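PDB 2F68: collagen adhesin from Staphylococcus aureus, which probably binds host collagen at the bacterial surface, its extracellular domains closing round the triple helix. Local coordinates for residues Ser150-Lys155 and Leu171-Glu176; Thr185-Ile190 and Gln275-Glu280. All coordinates share one frame; numbering follows the deposited sequence.

Both interactions belong to the collagen binding domain and lie on the same side of the molecule's centre, their own centres about 11 Å apart. Interaction 1 joins the open end of a hairpin at the edge of one antiparallel sheet; interaction 2 pairs two strands of a second sheet packed against the first. Strands 166-173 and 184-190 follow each other in the chain, carrying it from one contact to the other. Side chains meet between them: Tyr153 OH is 3.4 Å from Ile186 CG2, Lys155 CD is 3.4 Å from Asp188 OD2, and the Phe152 ring stacks on that of Tyr278, with Phe152 CE2 3.5 Å from Tyr278 CG. Interaction 1 thus supplies part of the layer beneath interaction 2.

Interaction 1: residues Ser150-Lys155 and Leu171-Glu176; sequences SVFYYK and LNINNE
The amide nitrogen ND2 of Asn175 gives an almost straight hydrogen bond to Val151 O (2.9 Å, 173° at the hydrogen), with the acceptor in its own amide plane and the donor tilted from the plane of the carbonyl. A weaker bond runs from ND2 to Asn172 O. With its backbone N bonded to Phe152 O at 3.2 Å, on a lone pair, Asn175 ties down two successive carbonyls of the incoming chain. Asparagine suits the place because a short side chain can present an N-H to main-chain oxygens.

Beyond these loops the backbones pair antiparallel: Asn172 N reaches Tyr154 O at 3.3 Å, and Tyr154 N returns a weak bond to Asn172 O. Tyr154 CG lies between the backbone N and the carbonyl carbon (chi1 75°), on the same face as the Asn172 side chain. CB of Asn172 lies over the tyrosine ring, 4.3 Å from its centroid, while Asn175 ND2 meets the ring edge; Asn172 OD1 bonds Ser255.

The Phe152 ring lies between Asn174, whose CA stands 3.8 Å above the ring plane, over the centre, and Tyr278, which stacks on the opposite face. Asn174 has positive phi (50°), a conformation asparagine tolerates well. Tyr153 CD1 slants to within 3.6 Å of Ile173 CG1. Tyr153 OH meets Leu171 CG near the ring plane at 3.5 Å and bonds Ser274. Lys155 runs beside Leu171, Lys155 CD 3.7 Å from Leu171 CD1, before bending so that NZ can bond Asn272 O. The carbon of Tyr153, Leu171 and Lys155 is thus buried while both polar ends find partners. The arrangement is that of an edge beta hairpin in a two-sheet sandwich, with one face turned to the opposing sheet and loops pinned by an asparagine side chain.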
ATOM      1  N   SER A 150     -12.074  -5.994 -19.045  1.00 48.43           N
ATOM      2  CA  SER A 150     -12.603  -5.953 -17.684  1.00 45.72           C
ATOM      3  C   SER A 150     -14.066  -6.393 -17.626  1.00 43.06           C
ATOM      4  O   SER A 150     -14.793  -6.299 -18.617  1.00 44.76           O
ATOM      5  CB  SER A 150     -12.460  -4.544 -17.100  1.00 46.40           C
ATOM      6  OG  SER A 150     -11.098  -4.157 -17.026  1.00 45.16           O
ATOM      7  N   VAL A 151     -14.482  -6.874 -16.455  1.00 38.73           N
ATOM      8  CA  VAL A 151     -15.883  -7.219 -16.200  1.00 33.77           C
ATOM      9  C   VAL A 151     -16.704  -5.955 -15.930  1.00 30.15           C
ATOM     10  O   VAL A 151     -16.148  -4.854 -15.858  1.00 29.44           O
ATOM     11  CB  VAL A 151     -16.032  -8.223 -15.020  1.00 33.82           C
ATOM     12  CG1 VAL A 151     -15.513  -9.601 -15.416  1.00 34.66           C
ATOM     13  CG2 VAL A 151     -15.324  -7.711 -13.762  1.00 31.97           C
ATOM     14  N   PHE A 152     -18.019  -6.115 -15.789  1.00 26.29           N
ATOM     15  CA  PHE A 152     -18.914  -4.993 -15.496  1.00 24.17           C
ATOM     16  C   PHE A 152     -18.530  -4.309 -14.186  1.00 22.33           C
ATOM     17  O   PHE A 152     -18.196  -3.122 -14.172  1.00 20.50           O
ATOM     18  CB  PHE A 152     -20.377  -5.455 -15.450  1.00 23.15           C
ATOM     19  CG  PHE A 152     -21.366  -4.336 -15.237  1.00 23.69           C
ATOM     20  CD1 PHE A 152     -21.948  -3.691 -16.323  1.00 21.96           C
ATOM     21  CD2 PHE A 152     -21.720  -3.931 -13.952  1.00 22.23           C
ATOM     22  CE1 PHE A 152     -22.867  -2.661 -16.134  1.00 22.83           C
ATOM     23  CE2 PHE A 152     -22.635  -2.900 -13.753  1.00 23.82           C
ATOM     24  CZ  PHE A 152     -23.210  -2.263 -14.847  1.00 24.20           C
ATOM     25  N   TYR A 153     -18.576  -5.067 -13.094  1.00 21.56           N
ATOM     26  CA  TYR A 153     -18.253  -4.541 -11.774  1.00 19.81           C
ATOM     27  C   TYR A 153     -17.278  -5.439 -11.020  1.00 20.64           C
ATOM     28  O   TYR A 153     -17.496  -6.647 -10.894  1.00 18.58           O
ATOM     29  CB  TYR A 153     -19.530  -4.315 -10.952  1.00 20.52           C
ATOM     30  CG  TYR A 153     -19.281  -3.967  -9.498  1.00 20.05           C
ATOM     31  CD1 TYR A 153     -18.811  -2.707  -9.130  1.00 19.38           C
ATOM     32  CD2 TYR A 153     -19.521  -4.900  -8.490  1.00 17.82           C
ATOM     33  CE1 TYR A 153     -18.581  -2.385  -7.797  1.00 18.73           C
ATOM     34  CE2 TYR A 153     -19.294  -4.588  -7.151  1.00 18.68           C
ATOM     35  CZ  TYR A 153     -18.824  -3.330  -6.814  1.00 19.27           C
ATOM     36  OH  TYR A 153     -18.599  -3.014  -5.494  1.00 18.95           O
ATOM     37  N   TYR A 154     -16.201  -4.831 -10.529  1.00 20.69           N
ATOM     38  CA  TYR A 154     -15.252  -5.499  -9.644  1.00 21.24           C
ATOM     39  C   TYR A 154     -14.733  -4.515  -8.599  1.00 21.10           C
ATOM     40  O   TYR A 154     -14.706  -3.303  -8.835  1.00 21.89           O
ATOM     41  CB  TYR A 154     -14.093  -6.123 -10.438  1.00 23.11           C
ATOM     42  CG  TYR A 154     -13.062  -5.138 -10.951  1.00 24.46           C
ATOM     43  CD1 TYR A 154     -13.251  -4.465 -12.158  1.00 25.10           C
ATOM     44  CD2 TYR A 154     -11.888  -4.892 -10.236  1.00 24.62           C
ATOM     45  CE1 TYR A 154     -12.303  -3.564 -12.634  1.00 25.61           C
ATOM     46  CE2 TYR A 154     -10.935  -3.992 -10.704  1.00 25.85           C
ATOM     47  CZ  TYR A 154     -11.149  -3.333 -11.903  1.00 25.79           C
ATOM     48  OH  TYR A 154     -10.209  -2.442 -12.370  1.00 25.40           O
ATOM     49  N   LYS A 155     -14.324  -5.042  -7.449  1.00 20.04           N
ATOM     50  CA  LYS A 155     -13.843  -4.214  -6.351  1.00 21.41           C
ATOM     51  C   LYS A 155     -12.399  -4.558  -5.989  1.00 20.03           C
ATOM     52  O   LYS A 155     -12.047  -5.732  -5.848  1.00 20.16           O
ATOM     53  CB  LYS A 155     -14.760  -4.365  -5.136  1.00 22.82           C
ATOM     54  CG  LYS A 155     -14.604  -3.269  -4.091  1.00 29.86           C
ATOM     55  CD  LYS A 155     -15.615  -3.417  -2.960  1.00 34.97           C
ATOM     56  CE  LYS A 155     -15.399  -4.689  -2.146  1.00 32.18           C
ATOM     57  NZ  LYS A 155     -13.996  -4.845  -1.671  1.00 29.94           N
ATOM     58  N   LEU A 171     -14.365   1.107  -6.156  1.00 20.08           N
ATOM     59  CA  LEU A 171     -15.591   0.504  -6.674  1.00 19.94           C
ATOM     60  C   LEU A 171     -15.762   0.844  -8.152  1.00 20.47           C
ATOM     61  O   LEU A 171     -16.289   1.903  -8.502  1.00 18.52           O
ATOM     62  CB  LEU A 171     -16.814   0.958  -5.864  1.00 20.78           C
ATOM     63  CG  LEU A 171     -17.254   0.127  -4.654  1.00 24.79           C
ATOM     64  CD1 LEU A 171     -16.267   0.227  -3.499  1.00 24.83           C
ATOM     65  CD2 LEU A 171     -18.641   0.557  -4.201  1.00 20.74           C
ATOM     66  N   ASN A 172     -15.305  -0.064  -9.008  1.00 20.09           N
ATOM     67  CA  ASN A 172     -15.322   0.143 -10.454  1.00 20.32           C
ATOM     68  C   ASN A 172     -16.581  -0.429 -11.107  1.00 20.52           C
ATOM     69  O   ASN A 172     -16.680  -1.636 -11.339  1.00 20.02           O
ATOM     70  CB  ASN A 172     -14.056  -0.446 -11.089  1.00 21.15           C
ATOM     71  CG  ASN A 172     -12.780   0.176 -10.542  1.00 24.23           C
ATOM     72  OD1 ASN A 172     -12.625   1.398 -10.525  1.00 26.12           O
ATOM     73  ND2 ASN A 172     -11.854  -0.669 -10.102  1.00 26.86           N
ATOM     74  N   ILE A 173     -17.535   0.453 -11.400  1.00 21.12           N
ATOM     75  CA  ILE A 173     -18.840   0.061 -11.936  1.00 20.94           C
ATOM     76  C   ILE A 173     -18.947   0.372 -13.431  1.00 22.53           C
ATOM     77  O   ILE A 173     -18.545   1.450 -13.877  1.00 21.98           O
ATOM     78  CB  ILE A 173     -20.004   0.762 -11.180  1.00 21.13           C
ATOM     79  CG1 ILE A 173     -19.757   0.752  -9.665  1.00 20.37           C
ATOM     80  CG2 ILE A 173     -21.343   0.106 -11.521  1.00 18.22           C
ATOM     81  CD1 ILE A 173     -20.613   1.736  -8.882  1.00 22.22           C
ATOM     82  N   ASN A 174     -19.496  -0.582 -14.186  1.00 22.28           N
ATOM     83  CA  ASN A 174     -19.707  -0.464 -15.637  1.00 22.83           C
ATOM     84  C   ASN A 174     -18.450  -0.011 -16.387  1.00 23.26           C
ATOM     85  O   ASN A 174     -18.432   1.043 -17.028  1.00 23.37           O
ATOM     86  CB  ASN A 174     -20.910   0.444 -15.944  1.00 22.91           C
ATOM     87  CG  ASN A 174     -21.422   0.288 -17.372  1.00 23.36           C
ATOM     88  OD1 ASN A 174     -21.091  -0.672 -18.071  1.00 23.20           O
ATOM     89  ND2 ASN A 174     -22.241   1.238 -17.808  1.00 21.86           N
ATOM     90  N   ASN A 175     -17.408  -0.834 -16.302  1.00 23.38           N
ATOM     91  CA  ASN A 175     -16.084  -0.511 -16.839  1.00 24.24           C
ATOM     92  C   ASN A 175     -16.009  -0.370 -18.360  1.00 25.84           C
ATOM     93  O   ASN A 175     -15.157   0.357 -18.876  1.00 25.39           O
ATOM     94  CB  ASN A 175     -15.058  -1.544 -16.364  1.00 23.59           C
ATOM     95  CG  ASN A 175     -14.855  -1.514 -14.862  1.00 24.37           C
ATOM     96  OD1 ASN A 175     -14.428  -0.505 -14.301  1.00 21.96           O
ATOM     97  ND2 ASN A 175     -15.154  -2.628 -14.203  1.00 19.22           N
ATOM     98  N   GLU A 176     -16.898  -1.061 -19.069  1.00 26.98           N
ATOM     99  CA  GLU A 176     -16.904  -1.050 -20.532  1.00 28.42           C
ATOM    100  C   GLU A 176     -17.929  -0.074 -21.115  1.00 28.39           C
ATOM    101  O   GLU A 176     -18.116  -0.020 -22.335  1.00 29.38           O
ATOM    102  CB  GLU A 176     -17.130  -2.466 -21.081  1.00 30.11           C
ATOM    103  CG  GLU A 176     -16.038  -3.474 -20.713  1.00 33.99           C
ATOM    104  CD  GLU A 176     -14.664  -3.098 -21.250  1.00 41.53           C
ATOM    105  OE1 GLU A 176     -14.558  -2.745 -22.445  1.00 46.01           O
ATOM    106  OE2 GLU A 176     -13.686  -3.164 -20.476  1.00 44.92           O
TER

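Interaction 2: residues Thr185-Ile190 and Gln275-Glu280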
ATOM      1  N   THR A 185     -27.406  -1.293  -8.517  1.00 22.65           N
ATOM      2  CA  THR A 185     -27.426  -1.229  -7.057  1.00 23.23           C
ATOM      3  C   THR A 185     -26.203  -1.925  -6.462  1.00 22.15           C
ATOM      4  O   THR A 185     -25.978  -3.116  -6.694  1.00 22.24           O
ATOM      5  CB  THR A 185     -28.723  -1.844  -6.476  1.00 24.07           C
ATOM      6  OG1 THR A 185     -29.860  -1.333  -7.184  1.00 25.50           O
ATOM      7  CG2 THR A 185     -28.866  -1.516  -4.993  1.00 24.03           C
ATOM      8  N   ILE A 186     -25.416  -1.167  -5.702  1.00 22.22           N
ATOM      9  CA  ILE A 186     -24.222  -1.689  -5.040  1.00 21.70           C
ATOM     10  C   ILE A 186     -24.349  -1.517  -3.526  1.00 21.98           C
ATOM     11  O   ILE A 186     -24.532  -0.402  -3.034  1.00 22.96           O
ATOM     12  CB  ILE A 186     -22.918  -0.992  -5.541  1.00 21.03           C
ATOM     13  CG1 ILE A 186     -22.866  -0.910  -7.077  1.00 23.15           C
ATOM     14  CG2 ILE A 186     -21.672  -1.670  -4.956  1.00 21.94           C
ATOM     15  CD1 ILE A 186     -22.807  -2.251  -7.813  1.00 22.04           C
ATOM     16  N   LYS A 187     -24.259  -2.627  -2.797  1.00 20.46           N
ATOM     17  CA  LYS A 187     -24.323  -2.604  -1.336  1.00 21.42           C
ATOM     18  C   LYS A 187     -22.982  -3.003  -0.723  1.00 20.81           C
ATOM     19  O   LYS A 187     -22.663  -4.190  -0.615  1.00 21.90           O
ATOM     20  CB  LYS A 187     -25.450  -3.508  -0.821  1.00 21.53           C
ATOM     21  CG  LYS A 187     -26.851  -2.976  -1.088  1.00 22.87           C
ATOM     22  CD  LYS A 187     -27.908  -3.847  -0.430  1.00 24.25           C
ATOM     23  CE  LYS A 187     -29.308  -3.331  -0.720  1.00 25.66           C
ATOM     24  NZ  LYS A 187     -30.355  -4.182  -0.091  1.00 27.60           N
ATOM     25  N   ASP A 188     -22.204  -1.997  -0.327  1.00 20.79           N
ATOM     26  CA  ASP A 188     -20.860  -2.205   0.210  1.00 20.86           C
ATOM     27  C   ASP A 188     -20.859  -2.250   1.737  1.00 20.12           C
ATOM     28  O   ASP A 188     -21.569  -1.484   2.392  1.00 19.84           O
ATOM     29  CB  ASP A 188     -19.914  -1.109  -0.296  1.00 21.27           C
ATOM     30  CG  ASP A 188     -18.456  -1.395   0.022  1.00 24.34           C
ATOM     31  OD1 ASP A 188     -18.045  -1.203   1.186  1.00 18.82           O
ATOM     32  OD2 ASP A 188     -17.716  -1.793  -0.901  1.00 25.87           O
ATOM     33  N   GLN A 189     -20.058  -3.160   2.288  1.00 20.43           N
ATOM     34  CA  GLN A 189     -19.882  -3.292   3.734  1.00 21.05           C
ATOM     35  C   GLN A 189     -18.394  -3.352   4.074  1.00 20.62           C
ATOM     36  O   GLN A 189     -17.680  -4.244   3.609  1.00 21.05           O
ATOM     37  CB  GLN A 189     -20.587  -4.545   4.272  1.00 21.63           C
ATOM     38  CG  GLN A 189     -22.088  -4.627   3.997  1.00 21.31           C
ATOM     39  CD  GLN A 189     -22.417  -5.264   2.656  1.00 18.60           C
ATOM     40  OE1 GLN A 189     -21.716  -6.164   2.189  1.00 20.23           O
ATOM     41  NE2 GLN A 189     -23.495  -4.803   2.033  1.00 18.61           N
ATOM     42  N   ILE A 190     -17.936  -2.396   4.877  1.00 21.84           N
ATOM     43  CA  ILE A 190     -16.540  -2.348   5.307  1.00 22.38           C
ATOM     44  C   ILE A 190     -16.393  -3.072   6.646  1.00 24.07           C
ATOM     45  O   ILE A 190     -17.061  -2.727   7.623  1.00 24.73           O
ATOM     46  CB  ILE A 190     -16.010  -0.893   5.407  1.00 22.01           C
ATOM     47  CG1 ILE A 190     -16.390  -0.093   4.155  1.00 21.82           C
ATOM     48  CG2 ILE A 190     -14.497  -0.885   5.612  1.00 21.19           C
ATOM     49  CD1 ILE A 190     -16.430   1.412   4.357  1.00 22.73           C
ATOM     50  N   GLN A 275     -22.070  -6.334  -2.671  1.00 20.30           N
ATOM     51  CA  GLN A 275     -23.020  -7.098  -3.480  1.00 18.85           C
ATOM     52  C   GLN A 275     -23.562  -6.219  -4.606  1.00 20.74           C
ATOM     53  O   GLN A 275     -23.793  -5.024  -4.408  1.00 20.67           O
ATOM     54  CB  GLN A 275     -24.173  -7.628  -2.621  1.00 19.88           C
ATOM     55  CG  GLN A 275     -23.762  -8.614  -1.525  1.00 18.59           C
ATOM     56  CD  GLN A 275     -23.288  -7.930  -0.250  1.00 21.39           C
ATOM     57  OE1 GLN A 275     -23.896  -6.966   0.218  1.00 21.43           O
ATOM     58  NE2 GLN A 275     -22.200  -8.435   0.319  1.00 21.16           N
ATOM     59  N   ALA A 276     -23.770  -6.814  -5.779  1.00 19.30           N
ATOM     60  CA  ALA A 276     -24.153  -6.055  -6.970  1.00 19.78           C
ATOM     61  C   ALA A 276     -25.456  -6.527  -7.614  1.00 19.70           C
ATOM     62  O   ALA A 276     -25.688  -7.728  -7.768  1.00 19.70           O
ATOM     63  CB  ALA A 276     -23.022  -6.070  -7.989  1.00 19.42           C
ATOM     64  N   TRP A 277     -26.296  -5.563  -7.987  1.00 20.29           N
ATOM     65  CA  TRP A 277     -27.529  -5.822  -8.728  1.00 20.64           C
ATOM     66  C   TRP A 277     -27.522  -5.052 -10.047  1.00 21.55           C
ATOM     67  O   TRP A 277     -27.685  -3.828 -10.062  1.00 21.04           O
ATOM     68  CB  TRP A 277     -28.755  -5.427  -7.900  1.00 22.32           C
ATOM     69  CG  TRP A 277     -29.083  -6.374  -6.787  1.00 21.88           C
ATOM     70  CD1 TRP A 277     -29.965  -7.415  -6.830  1.00 26.13           C
ATOM     71  CD2 TRP A 277     -28.542  -6.362  -5.460  1.00 21.59           C
ATOM     72  NE1 TRP A 277     -30.004  -8.055  -5.615  1.00 23.33           N
ATOM     73  CE2 TRP A 277     -29.142  -7.429  -4.755  1.00 23.26           C
ATOM     74  CE3 TRP A 277     -27.606  -5.553  -4.799  1.00 21.79           C
ATOM     75  CZ2 TRP A 277     -28.836  -7.711  -3.419  1.00 24.76           C
ATOM     76  CZ3 TRP A 277     -27.304  -5.834  -3.470  1.00 22.00           C
ATOM     77  CH2 TRP A 277     -27.918  -6.906  -2.796  1.00 24.84           C
ATOM     78  N   TYR A 278     -27.324  -5.775 -11.149  1.00 20.89           N
ATOM     79  CA  TYR A 278     -27.288  -5.172 -12.484  1.00 20.22           C
ATOM     80  C   TYR A 278     -27.641  -6.163 -13.592  1.00 20.80           C
ATOM     81  O   TYR A 278     -27.632  -7.377 -13.375  1.00 20.56           O
ATOM     82  CB  TYR A 278     -25.917  -4.534 -12.761  1.00 21.08           C
ATOM     83  CG  TYR A 278     -24.758  -5.510 -12.781  1.00 21.32           C
ATOM     84  CD1 TYR A 278     -24.407  -6.184 -13.953  1.00 20.26           C
ATOM     85  CD2 TYR A 278     -24.004  -5.750 -11.633  1.00 20.50           C
ATOM     86  CE1 TYR A 278     -23.343  -7.079 -13.977  1.00 22.35           C
ATOM     87  CE2 TYR A 278     -22.936  -6.644 -11.647  1.00 21.34           C
ATOM     88  CZ  TYR A 278     -22.612  -7.303 -12.822  1.00 21.46           C
ATOM     89  OH  TYR A 278     -21.557  -8.186 -12.841  1.00 23.13           O
ATOM     90  N   GLN A 279     -27.948  -5.634 -14.775  1.00 20.97           N
ATOM     91  CA  GLN A 279     -28.178  -6.452 -15.965  1.00 22.60           C
ATOM     92  C   GLN A 279     -27.820  -5.698 -17.245  1.00 22.39           C
ATOM     93  O   GLN A 279     -28.538  -4.783 -17.660  1.00 22.59           O
ATOM     94  CB  GLN A 279     -29.630  -6.950 -16.025  1.00 20.76           C
ATOM     95  CG  GLN A 279     -29.929  -7.859 -17.221  1.00 22.27           C
ATOM     96  CD  GLN A 279     -31.365  -8.361 -17.256  1.00 24.61           C
ATOM     97  OE1 GLN A 279     -32.187  -8.006 -16.409  1.00 23.77           O
ATOM     98  NE2 GLN A 279     -31.670  -9.196 -18.243  1.00 24.10           N
ATOM     99  N   GLU A 280     -26.705  -6.088 -17.858  1.00 24.17           N
ATOM    100  CA  GLU A 280     -26.330  -5.589 -19.179  1.00 24.62           C
ATOM    101  C   GLU A 280     -27.325  -6.133 -20.194  1.00 25.26           C
ATOM    102  O   GLU A 280     -27.627  -7.330 -20.188  1.00 24.91           O
ATOM    103  CB  GLU A 280     -24.916  -6.038 -19.555  1.00 25.80           C
ATOM    104  CG  GLU A 280     -23.814  -5.508 -18.652  1.00 28.59           C
ATOM    105  CD  GLU A 280     -22.428  -5.933 -19.106  1.00 31.03           C
ATOM    106  OE1 GLU A 280     -22.035  -5.590 -20.242  1.00 33.43           O
ATOM    107  OE2 GLU A 280     -21.726  -6.606 -18.321  1.00 34.37           O
TER
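Strands 185-190 and 275-278 run antiparallel at 175°, their axes 4.8 Å apart, with Thr185-Trp277 and Lys187-Gln275 as hydrogen-bonded pairs flanking the non-hydrogen-bonded pair Ile186-Ala276. Two bonds join each outer pair; the shortest, Trp277 N to Thr185 O, is 2.8 Å. At the end of the pairing the side-chain amides of Gln189 and Gln275 lie nearly coplanar, planes 6° apart, and exchange reciprocal bonds: Gln189 NE2 to Gln275 OE1 (2.9 Å) and Gln275 NE2 to Gln189 OE1 (3.0 Å). Each chain bends at chi2, which brings CD round toward the other amide. Glutamine suits both places, carrying donor and acceptor on one flat group.

On the same face, the extended Lys187 chain slants past the CZ3-CH2 corner of the Trp277 indole, Lys187 CG and CD each 3.7 Å from Trp277 CZ3, so that methylenes rather than the charge make the contact. Thr185 CB rests 3.9 Å from Trp277 CB. The face of Ile186 and Ala276 is mostly hydrocarbon, though the buried Asp188 also lies on it, its OD1 bonded to Asn272. Ile186 CD1 packs on Ala276 CB at 3.8 Å, and Tyr153 touches both residues. The chemistry implies a two-sided strand pair, amides and amphipathic chains on one face and mainly buried hydrocarbon on the other.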